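Acyl-coenzyme A oxidase acox-1.1 (Caenorhabditis elegans, PDB 5K3H) catalyses the FAD-dependent desaturation of acyl-CoAs to (2E)-enoyl-CoAs with release of hydrogen peroxide, the first step of peroxisomal beta-oxidation. Local coordinates at residues 307-312 and 418-423; 341-346 and 405-410. All coordinates share one frame; numbering follows the deposited sequence.

Interaction 1. Residues 307-312 and 418-423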
# COMPACT_ATOMS: atom_id res chain seq x y z
N SER B 307 -12.24 8.78 -3.58
CA SER B 307 -13.64 8.80 -3.18
C SER B 307 -14.28 7.41 -3.26
O SER B 307 -15.10 7.06 -2.40
CB SER B 307 -14.40 9.83 -4.02
OG SER B 307 -15.73 10.00 -3.55
N TYR B 308 -13.91 6.58 -4.25
CA TYR B 308 -14.35 5.18 -4.22
C TYR B 308 -14.04 4.57 -2.87
O TYR B 308 -14.91 3.99 -2.21
CB TYR B 308 -13.66 4.31 -5.28
CG TYR B 308 -14.12 4.44 -6.71
CD1 TYR B 308 -15.35 5.01 -7.04
CD2 TYR B 308 -13.29 4.02 -7.74
CE1 TYR B 308 -15.73 5.13 -8.37
CE2 TYR B 308 -13.67 4.14 -9.07
CZ TYR B 308 -14.89 4.70 -9.38
OH TYR B 308 -15.25 4.82 -10.71
N ALA B 309 -12.77 4.67 -2.45
CA ALA B 309 -12.33 4.00 -1.22
C ALA B 309 -13.03 4.57 0.01
O ALA B 309 -13.41 3.82 0.91
CB ALA B 309 -10.82 4.10 -1.09
N LEU B 310 -13.25 5.89 0.04
CA LEU B 310 -13.86 6.48 1.23
C LEU B 310 -15.35 6.18 1.31
O LEU B 310 -15.88 5.95 2.41
CB LEU B 310 -13.60 7.99 1.24
CG LEU B 310 -12.12 8.34 1.47
CD1 LEU B 310 -11.87 9.78 1.02
CD2 LEU B 310 -11.75 8.14 2.91
N ASN B 311 -16.05 6.15 0.16
CA ASN B 311 -17.42 5.65 0.16
C ASN B 311 -17.48 4.27 0.81
O ASN B 311 -18.35 3.99 1.65
CB ASN B 311 -17.95 5.60 -1.26
CG ASN B 311 -18.61 6.91 -1.71
OD1 ASN B 311 -19.80 7.12 -1.50
ND2 ASN B 311 -17.82 7.80 -2.34
N ILE B 312 -16.57 3.38 0.42
CA ILE B 312 -16.60 2.02 0.94
C ILE B 312 -16.33 2.01 2.44
O ILE B 312 -17.11 1.45 3.22
CB ILE B 312 -15.59 1.14 0.18
CG1 ILE B 312 -16.01 1.02 -1.29
CG2 ILE B 312 -15.40 -0.21 0.89
CD1 ILE B 312 -14.87 0.69 -2.23
N SER B 418 -14.17 -5.99 -0.32
CA SER B 418 -14.10 -4.55 -0.08
C SER B 418 -13.71 -3.80 -1.35
O SER B 418 -14.11 -2.65 -1.53
CB SER B 418 -13.09 -4.25 1.00
OG SER B 418 -11.80 -4.22 0.42
N TYR B 419 -12.87 -4.42 -2.18
CA TYR B 419 -12.37 -3.96 -3.48
C TYR B 419 -11.30 -2.89 -3.35
O TYR B 419 -10.75 -2.49 -4.38
CB TYR B 419 -13.48 -3.45 -4.41
CG TYR B 419 -13.12 -3.58 -5.88
CD1 TYR B 419 -12.76 -4.82 -6.43
CD2 TYR B 419 -13.13 -2.47 -6.72
CE1 TYR B 419 -12.43 -4.95 -7.75
CE2 TYR B 419 -12.80 -2.60 -8.06
CZ TYR B 419 -12.44 -3.85 -8.56
OH TYR B 419 -12.10 -3.99 -9.88
N ILE B 420 -10.95 -2.45 -2.14
CA ILE B 420 -10.05 -1.30 -1.96
C ILE B 420 -8.62 -1.63 -2.36
O ILE B 420 -7.90 -0.76 -2.88
CB ILE B 420 -10.13 -0.81 -0.51
CG1 ILE B 420 -11.54 -0.32 -0.19
CG2 ILE B 420 -9.15 0.32 -0.30
CD1 ILE B 420 -11.76 0.03 1.26
N SER B 421 -8.19 -2.87 -2.18
CA SER B 421 -6.83 -3.21 -2.57
C SER B 421 -6.60 -3.04 -4.07
O SER B 421 -5.50 -2.64 -4.48
CB SER B 421 -6.50 -4.64 -2.15
OG SER B 421 -7.27 -5.58 -2.88
N GLU B 422 -7.60 -3.32 -4.90
CA GLU B 422 -7.49 -3.08 -6.33
C GLU B 422 -7.62 -1.59 -6.65
O GLU B 422 -6.91 -1.07 -7.52
CB GLU B 422 -8.56 -3.88 -7.08
CG GLU B 422 -8.44 -3.90 -8.62
CD GLU B 422 -7.24 -4.67 -9.14
OE1 GLU B 422 -6.70 -5.55 -8.42
OE2 GLU B 422 -6.80 -4.37 -10.27
N ILE B 423 -8.51 -0.88 -5.93
CA ILE B 423 -8.59 0.57 -6.08
C ILE B 423 -7.23 1.21 -5.77
O ILE B 423 -6.76 2.08 -6.52
CB ILE B 423 -9.70 1.14 -5.17
CG1 ILE B 423 -11.09 0.65 -5.61
CG2 ILE B 423 -9.67 2.66 -5.13
CD1 ILE B 423 -12.16 0.78 -4.52
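Ile312 and Ile423 meet tip to tip, CD1 of Ile312 lying 3.5 Å from CD1 of Ile423. Ile312 and Ile420 lie alongside each other, running opposite ways, with CG2 of Ile312 3.7 Å from CD1 of Ile420. In Ile312, CG1 stands anti to the carbonyl carbon (chi1 -65°) and CG2 anti to the backbone N, spreading the branches between both isoleucines. CD1 of Ile312 also rests 3.5 Å from Ser418 O, itself hydrogen-bonded to Ser627 OG. An alanine in place of Ile312 would probably open a gap between helix 300-319 and the Ile420/Ile423 pair, taking away the branches on which both CD1 methyls pack. The contact joins helix 300-319 to the first turn of helix 420-428 in the all-helical C-terminal half of the acyl-CoA oxidase fold. One turn earlier, Tyr308 CB packs 3.9 Å from Ile423 CD1, and Ala309 CB lies 4.2 Å from Ile420 CG2. An ST turn leads into helix 420-428, with Tyr419 at the N-cap position: Ile420 N donates to Ser418 OG over 3.2 Å, nearly straight (170°), and OG also hydrogen-bonds to Gly413 O. Tyr308 OH hydrogen-bonds to Glu624, and Ile402 of helix 382-408 touches Ala309 and Ile420.

Interaction 2. Residues 341-346 and 405-410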
# COMPACT_ATOMS: atom_id res chain seq x y z
N GLN B 341 -12.68 8.45 12.66
CA GLN B 341 -12.93 9.70 11.97
C GLN B 341 -11.62 10.34 11.50
O GLN B 341 -11.54 10.85 10.38
CB GLN B 341 -13.70 10.64 12.89
CG GLN B 341 -15.04 10.05 13.36
CD GLN B 341 -15.84 11.01 14.24
OE1 GLN B 341 -15.42 12.15 14.48
NE2 GLN B 341 -17.01 10.57 14.68
N HIS B 342 -10.59 10.28 12.35
CA HIS B 342 -9.31 10.89 12.02
C HIS B 342 -8.67 10.22 10.81
O HIS B 342 -7.91 10.87 10.07
CB HIS B 342 -8.38 10.83 13.24
CG HIS B 342 -7.06 11.52 13.04
ND1 HIS B 342 -5.86 10.83 12.93
CD2 HIS B 342 -6.74 12.84 12.94
CE1 HIS B 342 -4.87 11.69 12.78
NE2 HIS B 342 -5.37 12.92 12.78
N ARG B 343 -8.94 8.94 10.60
CA ARG B 343 -8.31 8.24 9.48
C ARG B 343 -9.18 8.23 8.22
O ARG B 343 -8.74 7.69 7.20
CB ARG B 343 -7.94 6.81 9.91
CG ARG B 343 -9.08 5.81 9.79
CD ARG B 343 -8.81 4.55 10.58
NE ARG B 343 -7.49 4.03 10.30
CZ ARG B 343 -7.04 2.86 10.77
NH1 ARG B 343 -7.81 2.11 11.55
NH2 ARG B 343 -5.80 2.47 10.47
N LEU B 344 -10.37 8.82 8.26
CA LEU B 344 -11.25 8.91 7.11
C LEU B 344 -11.53 10.34 6.68
O LEU B 344 -11.34 10.67 5.50
CB LEU B 344 -12.60 8.21 7.41
CG LEU B 344 -12.73 6.69 7.63
CD1 LEU B 344 -14.14 6.40 8.04
CD2 LEU B 344 -12.37 5.85 6.37
N PHE B 345 -11.99 11.21 7.60
CA PHE B 345 -12.56 12.50 7.21
C PHE B 345 -11.51 13.43 6.59
O PHE B 345 -11.85 14.19 5.68
CB PHE B 345 -13.24 13.21 8.38
CG PHE B 345 -14.41 12.46 8.97
CD1 PHE B 345 -14.96 11.36 8.32
CD2 PHE B 345 -14.89 12.80 10.24
CE1 PHE B 345 -16.00 10.65 8.90
CE2 PHE B 345 -15.92 12.11 10.81
CZ PHE B 345 -16.48 11.03 10.15
N PRO B 346 -10.26 13.45 7.05
CA PRO B 346 -9.28 14.31 6.38
C PRO B 346 -9.07 13.94 4.92
O PRO B 346 -8.63 14.79 4.14
CB PRO B 346 -8.01 14.13 7.22
CG PRO B 346 -8.49 13.74 8.58
CD PRO B 346 -9.67 12.86 8.28
N ALA B 405 -8.19 4.08 4.32
CA ALA B 405 -9.54 3.56 4.11
C ALA B 405 -9.57 2.03 4.18
O ALA B 405 -10.49 1.44 4.77
CB ALA B 405 -10.09 4.05 2.77
N ARG B 406 -8.58 1.36 3.58
CA ARG B 406 -8.56 -0.10 3.71
C ARG B 406 -8.45 -0.53 5.17
O ARG B 406 -9.19 -1.40 5.64
CB ARG B 406 -7.42 -0.70 2.88
CG ARG B 406 -7.58 -2.21 2.81
CD ARG B 406 -6.35 -2.89 2.32
NE ARG B 406 -5.16 -2.47 3.07
CZ ARG B 406 -4.80 -2.96 4.26
NH1 ARG B 406 -5.52 -3.91 4.84
NH2 ARG B 406 -3.70 -2.51 4.86
N MET B 407 -7.50 0.06 5.91
CA MET B 407 -7.30 -0.25 7.33
C MET B 407 -8.54 0.09 8.17
O MET B 407 -8.90 -0.66 9.08
CB MET B 407 -6.08 0.51 7.84
CG MET B 407 -4.76 -0.09 7.37
SD MET B 407 -3.33 0.97 7.65
CE MET B 407 -2.22 0.33 6.39
N ALA B 408 -9.24 1.18 7.84
CA ALA B 408 -10.45 1.52 8.57
C ALA B 408 -11.52 0.43 8.48
O ALA B 408 -12.49 0.46 9.26
CB ALA B 408 -11.01 2.84 8.07
N CYS B 409 -11.40 -0.48 7.52
CA CYS B 409 -12.34 -1.58 7.33
C CYS B 409 -12.01 -2.83 8.14
O CYS B 409 -12.81 -3.78 8.14
CB CYS B 409 -12.44 -1.93 5.84
SG CYS B 409 -13.29 -0.67 4.86
N GLY B 410 -10.88 -2.86 8.86
CA GLY B 410 -10.55 -4.00 9.70
C GLY B 410 -10.28 -5.26 8.89
O GLY B 410 -9.89 -5.21 7.72
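Arg343 and Leu344 pack against the last turn of helix 382-408 in a buried helix-helix contact within the C-alpha1 region, made without a hydrogen bond between the two segments. Arg343 starts with CG between the backbone N and the carbonyl carbon (chi1 84°) and bends at chi3 (-49°), laying its chain across Ala408: CD is 3.8 Å from Ala408 CB. One face of its guanidinium lies against backbone, with Ala408 N 3.9 Å above the plane and over its centre, and Met407 C nearer the rim. The arginine and Met407 side chains cross at about a right angle, bringing NH2 of Arg343 to 3.3 Å from CB of Met407. Leu344 fills the other part of the contact, its CD2 methyl 3.7 Å from Ala408 CB and 4.3 Å from Ala405 CA, so that the one methyl of Ala408 serves both residues. Gln341, His342 and Arg343 belong to the FAD site shared between subunits, so the packing is consistent with holding one of them, Arg343, in place. Met438 of the second subunit packs on Arg343, and His396 of that subunit on Met407. Leu344 also touches Ala313, Thr314 and Ser317 of helix 300-319, while helix 420-428 meets Arg406 through Ile420.

How the interactions relate
The centres of interactions 1 and 2 lie 11 Å apart, and the two contacts touch directly. Helix 300-319 is followed in the chain by helix 338-367, and helix 382-408 by helix 420-428; each contact takes one helix from either pair. Ala405 CB packs 3.8 Å from Ala309 O, and Leu310 CD2 lies 3.6 Å from Leu344 O. Ile420 reaches across as well, its CD1 4.0 Å from Cys409 SG. Interaction 2 contains residues of the FAD site, and the Arg343 side chain is about 4 Å from that of Gln404, an ATP-binding residue. Interaction 1 stands further back, with the Ala309 side chain about 9 Å from that of Gln404.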